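Local coordinates for M32 carboxypeptidase (Chitinophagaceae bacterium, PDB 7A03), which probably removes amino acids one at a time from the C-terminal end of peptides, as a metal-dependent carboxypeptidase of the M32 family, at residues Val170-Asp174 with Tyr366-Lys370; Leu184-Leu188 with Ile356-Phe360. One frame throughout, in Å; residues are numbered along the deposited sequence.

Interaction 1: Val170-Asp174 with Tyr366-Lys370; sequences VDMLD and YEIEK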
loop_
_atom_site.group_PDB
_atom_site.type_symbol
_atom_site.label_atom_id
_atom_site.label_comp_id
_atom_site.label_asym_id
_atom_site.label_seq_id
_atom_site.Cartn_x
_atom_site.Cartn_y
_atom_site.Cartn_z
ATOM N N VAL A 170 -3.641 -9.477 -16.223
ATOM C CA VAL A 170 -2.545 -10.439 -16.338
ATOM C C VAL A 170 -1.587 -10.068 -17.459
ATOM O O VAL A 170 -0.379 -10.275 -17.332
ATOM C CB VAL A 170 -3.085 -11.882 -16.442
ATOM C CG1 VAL A 170 -2.059 -12.828 -17.066
ATOM C CG2 VAL A 170 -3.480 -12.384 -15.073
ATOM N N ASP A 171 -2.084 -9.508 -18.563
ATOM C CA ASP A 171 -1.186 -9.119 -19.653
ATOM C C ASP A 171 -0.214 -8.035 -19.192
ATOM O O ASP A 171 1.018 -8.165 -19.333
ATOM C CB ASP A 171 -2.027 -8.618 -20.829
ATOM C CG ASP A 171 -1.199 -8.334 -22.064
ATOM O OD1 ASP A 171 -0.786 -9.296 -22.744
ATOM O OD2 ASP A 171 -0.968 -7.142 -22.357
ATOM N N MET A 172 -0.765 -6.970 -18.598
ATOM C CA MET A 172 0.024 -5.854 -18.088
ATOM C C MET A 172 1.010 -6.316 -17.018
ATOM O O MET A 172 2.200 -5.970 -17.049
ATOM C CB MET A 172 -0.944 -4.808 -17.526
ATOM C CG MET A 172 -0.337 -3.796 -16.581
ATOM S SD MET A 172 -1.620 -3.060 -15.548
ATOM C CE MET A 172 -0.671 -1.803 -14.690
ATOM N N LEU A 173 0.533 -7.114 -16.062
ATOM C CA LEU A 173 1.383 -7.535 -14.957
ATOM C C LEU A 173 2.405 -8.584 -15.385
ATOM O O LEU A 173 3.520 -8.608 -14.854
ATOM C CB LEU A 173 0.520 -8.020 -13.787
ATOM C CG LEU A 173 -0.205 -6.888 -13.044
ATOM C CD1 LEU A 173 -1.071 -7.399 -11.898
ATOM C CD2 LEU A 173 0.806 -5.898 -12.516
ATOM N N ASP A 174 2.062 -9.457 -16.335
ATOM C CA ASP A 174 3.058 -10.385 -16.852
ATOM C C ASP A 174 4.204 -9.625 -17.487
ATOM O O ASP A 174 5.377 -9.963 -17.280
ATOM C CB ASP A 174 2.436 -11.308 -17.895
ATOM C CG ASP A 174 1.705 -12.491 -17.287
ATOM O OD1 ASP A 174 1.707 -12.659 -16.045
ATOM O OD2 ASP A 174 1.135 -13.270 -18.088
ATOM N N TYR A 366 2.258 -13.176 -6.995
ATOM C CA TYR A 366 1.455 -12.980 -8.189
ATOM C C TYR A 366 1.350 -14.284 -8.968
ATOM O O TYR A 366 0.241 -14.745 -9.294
ATOM C CB TYR A 366 2.035 -11.829 -9.018
ATOM C CG TYR A 366 1.508 -11.730 -10.414
ATOM C CD1 TYR A 366 0.250 -11.205 -10.677
ATOM C CD2 TYR A 366 2.282 -12.155 -11.486
ATOM C CE1 TYR A 366 -0.225 -11.134 -11.961
ATOM C CE2 TYR A 366 1.808 -12.073 -12.792
ATOM C CZ TYR A 366 0.547 -11.555 -13.010
ATOM O OH TYR A 366 0.044 -11.454 -14.282
ATOM N N GLU A 367 2.487 -14.960 -9.180
ATOM C CA GLU A 367 2.419 -16.150 -10.018
ATOM C C GLU A 367 1.576 -17.208 -9.336
ATOM O O GLU A 367 0.711 -17.835 -9.971
ATOM C CB GLU A 367 3.808 -16.685 -10.375
ATOM C CG GLU A 367 4.737 -15.668 -11.042
ATOM C CD GLU A 367 4.296 -15.231 -12.436
ATOM O OE1 GLU A 367 3.464 -15.920 -13.066
ATOM O OE2 GLU A 367 4.801 -14.185 -12.907
ATOM N N ILE A 368 1.729 -17.329 -8.016
ATOM C CA ILE A 368 0.986 -18.349 -7.298
ATOM C C ILE A 368 -0.495 -18.033 -7.352
ATOM O O ILE A 368 -1.317 -18.901 -7.680
ATOM C CB ILE A 368 1.517 -18.484 -5.862
ATOM C CG1 ILE A 368 2.828 -19.266 -5.869
ATOM C CG2 ILE A 368 0.473 -19.136 -4.954
ATOM C CD1 ILE A 368 3.550 -19.239 -4.561
ATOM N N GLU A 369 -0.856 -16.764 -7.117
ATOM C CA GLU A 369 -2.274 -16.446 -7.138
ATOM C C GLU A 369 -2.836 -16.703 -8.515
ATOM O O GLU A 369 -3.925 -17.288 -8.655
ATOM C CB GLU A 369 -2.533 -15.007 -6.705
ATOM C CG GLU A 369 -2.441 -14.822 -5.216
ATOM C CD GLU A 369 -2.753 -13.424 -4.784
ATOM O OE1 GLU A 369 -3.237 -12.636 -5.624
ATOM O OE2 GLU A 369 -2.512 -13.116 -3.603
ATOM N N LYS A 370 -2.058 -16.366 -9.546
ATOM C CA LYS A 370 -2.557 -16.508 -10.901
ATOM C C LYS A 370 -2.816 -17.970 -11.206
ATOM O O LYS A 370 -3.805 -18.302 -11.871
ATOM C CB LYS A 370 -1.552 -15.897 -11.881
ATOM C CG LYS A 370 -1.983 -15.950 -13.340
ATOM C CD LYS A 370 -0.961 -15.267 -14.250
ATOM C CE LYS A 370 0.453 -15.717 -13.932
ATOM N NZ LYS A 370 1.411 -15.359 -15.012
#
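Tyr366 has the largest share of this contact. Its side chain, chi1 in t, reaches out from the helix of Tyr366-Lys370 to that of Val170-Asp174; the two run roughly antiparallel (153°), and their axes come no closer than 12.2 Å, so long side chains have to fill the gap. At the tip, Tyr366 OH donates a hydrogen bond to Asp174 OD1 at 2.7 Å, with the carboxylate oxygen near the plane of the ring. Leu173 packs obliquely against the phenol, with Leu173 CB 3.6 Å from Tyr366 CZ, and Phe177, one turn further along, stacks on the ring. Lys370, one turn after Tyr366, extends through t chi1 and chi2 and lays its CD 3.9 Å from Val170 CG1. Lys370 NZ then forms a salt bridge with Asp174 OD1 at 2.9 Å and a second one, within its own helix, with Glu367 OE1, also at 2.9 Å. Leu161 of helix 157-164 closes over Val170 and Leu173. One lysine is thus neutralised by a carboxylate from each helix, and Asp174 OD1 also takes the phenol's hydrogen bond, so the helices are joined by a charged network set beside aliphatic carbon.

Interaction 2: Leu184-Leu188 with Ile356-Phe360; sequences LSPLL and ITYHF
Leu184-Leu188 is helical but kinked, because the nitrogen of Pro186 has no hydrogen bond to the preceding turn; Leu188 N still hydrogen-bonds Leu184 O at 2.8 Å. Opposite, Ile356 (phi/psi -93/-61) is in the loop that leads into helix 358-374, and Phe360 N hydrogen-bonds Thr357 O at 2.9 Å. In register, Leu184 CA lies 7.2 Å from Ile356 CA and Leu188 CA 8.0 Å from Thr357 CA. Both leucines are mt and point toward the other segment, as do Ile356 (mm) and Phe360 (chi1 m, chi2 84°). Phe360 CE1 is 3.6 Å from both Leu184 CB and Leu188 CD1. Leu184 CD1 is 4.2 Å from Ile356 CG2; Leu188 CD2 sits 3.9 Å from Ile356 CG2 and 3.7 Å from Thr357 CG2. Ser185 OG, hydrogen-bonded to Lys181 O, meets the ring edge 3.4 Å from Phe360 CZ. Helix 486-497 covers Leu184 and Ile356. Leu184 and Leu188 thus pack on Phe360 and Ile356 where helix 170-192 meets the entry to helix 358-374, within the buried apolar interior of the largely helical M32 fold.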
loop_
_atom_site.group_PDB
_atom_site.type_symbol
_atom_site.label_atom_id
_atom_site.label_comp_id
_atom_site.label_asym_id
_atom_site.label_seq_id
_atom_site.Cartn_x
_atom_site.Cartn_y
_atom_site.Cartn_z
ATOM N N LEU A 184 16.092 -7.106 -12.693
ATOM C CA LEU A 184 16.587 -7.091 -11.326
ATOM C C LEU A 184 17.392 -8.330 -10.963
ATOM O O LEU A 184 18.229 -8.249 -10.056
ATOM C CB LEU A 184 15.446 -6.898 -10.322
ATOM C CG LEU A 184 14.647 -5.601 -10.477
ATOM C CD1 LEU A 184 13.645 -5.492 -9.322
ATOM C CD2 LEU A 184 15.524 -4.346 -10.553
ATOM N N SER A 185 17.186 -9.486 -11.611
ATOM C CA SER A 185 18.094 -10.599 -11.332
ATOM C C SER A 185 19.546 -10.256 -11.644
ATOM O O SER A 185 20.410 -10.497 -10.783
ATOM C CB SER A 185 17.629 -11.899 -12.004
ATOM O OG SER A 185 16.253 -12.143 -11.756
ATOM N N PRO A 186 19.886 -9.700 -12.814
ATOM C CA PRO A 186 21.292 -9.320 -13.037
ATOM C C PRO A 186 21.777 -8.281 -12.052
ATOM O O PRO A 186 22.933 -8.329 -11.607
ATOM C CB PRO A 186 21.294 -8.779 -14.477
ATOM C CG PRO A 186 20.080 -9.331 -15.118
ATOM C CD PRO A 186 19.057 -9.462 -14.010
ATOM N N LEU A 187 20.905 -7.337 -11.689
ATOM C CA LEU A 187 21.285 -6.341 -10.698
ATOM C C LEU A 187 21.611 -6.996 -9.356
ATOM O O LEU A 187 22.587 -6.617 -8.691
ATOM C CB LEU A 187 20.177 -5.291 -10.585
ATOM C CG LEU A 187 20.353 -4.192 -9.548
ATOM C CD1 LEU A 187 21.726 -3.621 -9.672
ATOM C CD2 LEU A 187 19.306 -3.105 -9.721
ATOM N N LEU A 188 20.825 -8.007 -8.957
ATOM C CA LEU A 188 21.121 -8.726 -7.717
ATOM C C LEU A 188 22.445 -9.477 -7.810
ATOM O O LEU A 188 23.202 -9.535 -6.828
ATOM C CB LEU A 188 19.968 -9.675 -7.364
ATOM C CG LEU A 188 18.745 -8.963 -6.795
ATOM C CD1 LEU A 188 17.565 -9.900 -6.614
ATOM C CD2 LEU A 188 19.110 -8.328 -5.472
ATOM N N ILE A 356 14.713 -3.721 -3.572
ATOM C CA ILE A 356 14.974 -4.464 -4.803
ATOM C C ILE A 356 14.347 -5.842 -4.686
ATOM O O ILE A 356 13.460 -6.206 -5.471
ATOM C CB ILE A 356 16.476 -4.568 -5.130
ATOM C CG1 ILE A 356 17.088 -3.170 -5.246
ATOM C CG2 ILE A 356 16.691 -5.367 -6.402
ATOM C CD1 ILE A 356 16.451 -2.317 -6.323
ATOM N N THR A 357 14.800 -6.614 -3.698
ATOM C CA THR A 357 14.302 -7.976 -3.554
ATOM C C THR A 357 12.811 -8.017 -3.241
ATOM O O THR A 357 12.167 -9.027 -3.546
ATOM C CB THR A 357 15.090 -8.726 -2.476
ATOM O OG1 THR A 357 14.908 -8.065 -1.216
ATOM C CG2 THR A 357 16.563 -8.792 -2.833
ATOM N N TYR A 358 12.253 -6.945 -2.658
ATOM C CA TYR A 358 10.819 -6.897 -2.361
ATOM C C TYR A 358 9.982 -7.374 -3.544
ATOM O O TYR A 358 9.008 -8.127 -3.377
ATOM C CB TYR A 358 10.412 -5.459 -2.008
ATOM C CG TYR A 358 9.003 -5.330 -1.453
ATOM C CD1 TYR A 358 7.907 -5.178 -2.304
ATOM C CD2 TYR A 358 8.775 -5.362 -0.087
ATOM C CE1 TYR A 358 6.625 -5.080 -1.810
ATOM C CE2 TYR A 358 7.497 -5.254 0.426
ATOM C CZ TYR A 358 6.429 -5.107 -0.440
ATOM O OH TYR A 358 5.145 -5.001 0.054
ATOM N N HIS A 359 10.361 -6.961 -4.754
ATOM C CA HIS A 359 9.518 -7.223 -5.908
ATOM C C HIS A 359 9.545 -8.682 -6.335
ATOM O O HIS A 359 8.557 -9.165 -6.896
ATOM C CB HIS A 359 9.823 -6.201 -6.999
ATOM C CG HIS A 359 9.756 -4.805 -6.470
ATOM N ND1 HIS A 359 8.561 -4.219 -6.103
ATOM C CD2 HIS A 359 10.729 -3.922 -6.139
ATOM C CE1 HIS A 359 8.800 -3.019 -5.601
ATOM N NE2 HIS A 359 10.106 -2.810 -5.617
ATOM N N PHE A 360 10.596 -9.424 -5.980
ATOM C CA PHE A 360 10.524 -10.866 -6.191
ATOM C C PHE A 360 9.482 -11.500 -5.280
ATOM O O PHE A 360 8.694 -12.348 -5.729
ATOM C CB PHE A 360 11.895 -11.505 -6.036
ATOM C CG PHE A 360 12.822 -11.189 -7.175
ATOM C CD1 PHE A 360 13.554 -10.012 -7.180
ATOM C CD2 PHE A 360 12.905 -12.031 -8.269
ATOM C CE1 PHE A 360 14.388 -9.706 -8.246
ATOM C CE2 PHE A 360 13.731 -11.730 -9.327
ATOM C CZ PHE A 360 14.468 -10.571 -9.314
#

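Both interactions join helix 170-192 to helix 358-374, counting the loop that leads into the latter. Interaction 1 takes the start of helix 170-192 and the later part of helix 358-374; interaction 2 takes a site further along the first and the entry to the second. Interaction 2 is thus nested inside the loop closed by interaction 1, as expected of a roughly antiparallel pair. Their centres are 17 Å apart and their nearest atoms about 7 Å, without touching. Polar anchoring at one end and apolar packing at the other tie together helices distant in sequence, and the chain between them includes helix 258-277 with its HExxH pattern, probably the metal-binding motif.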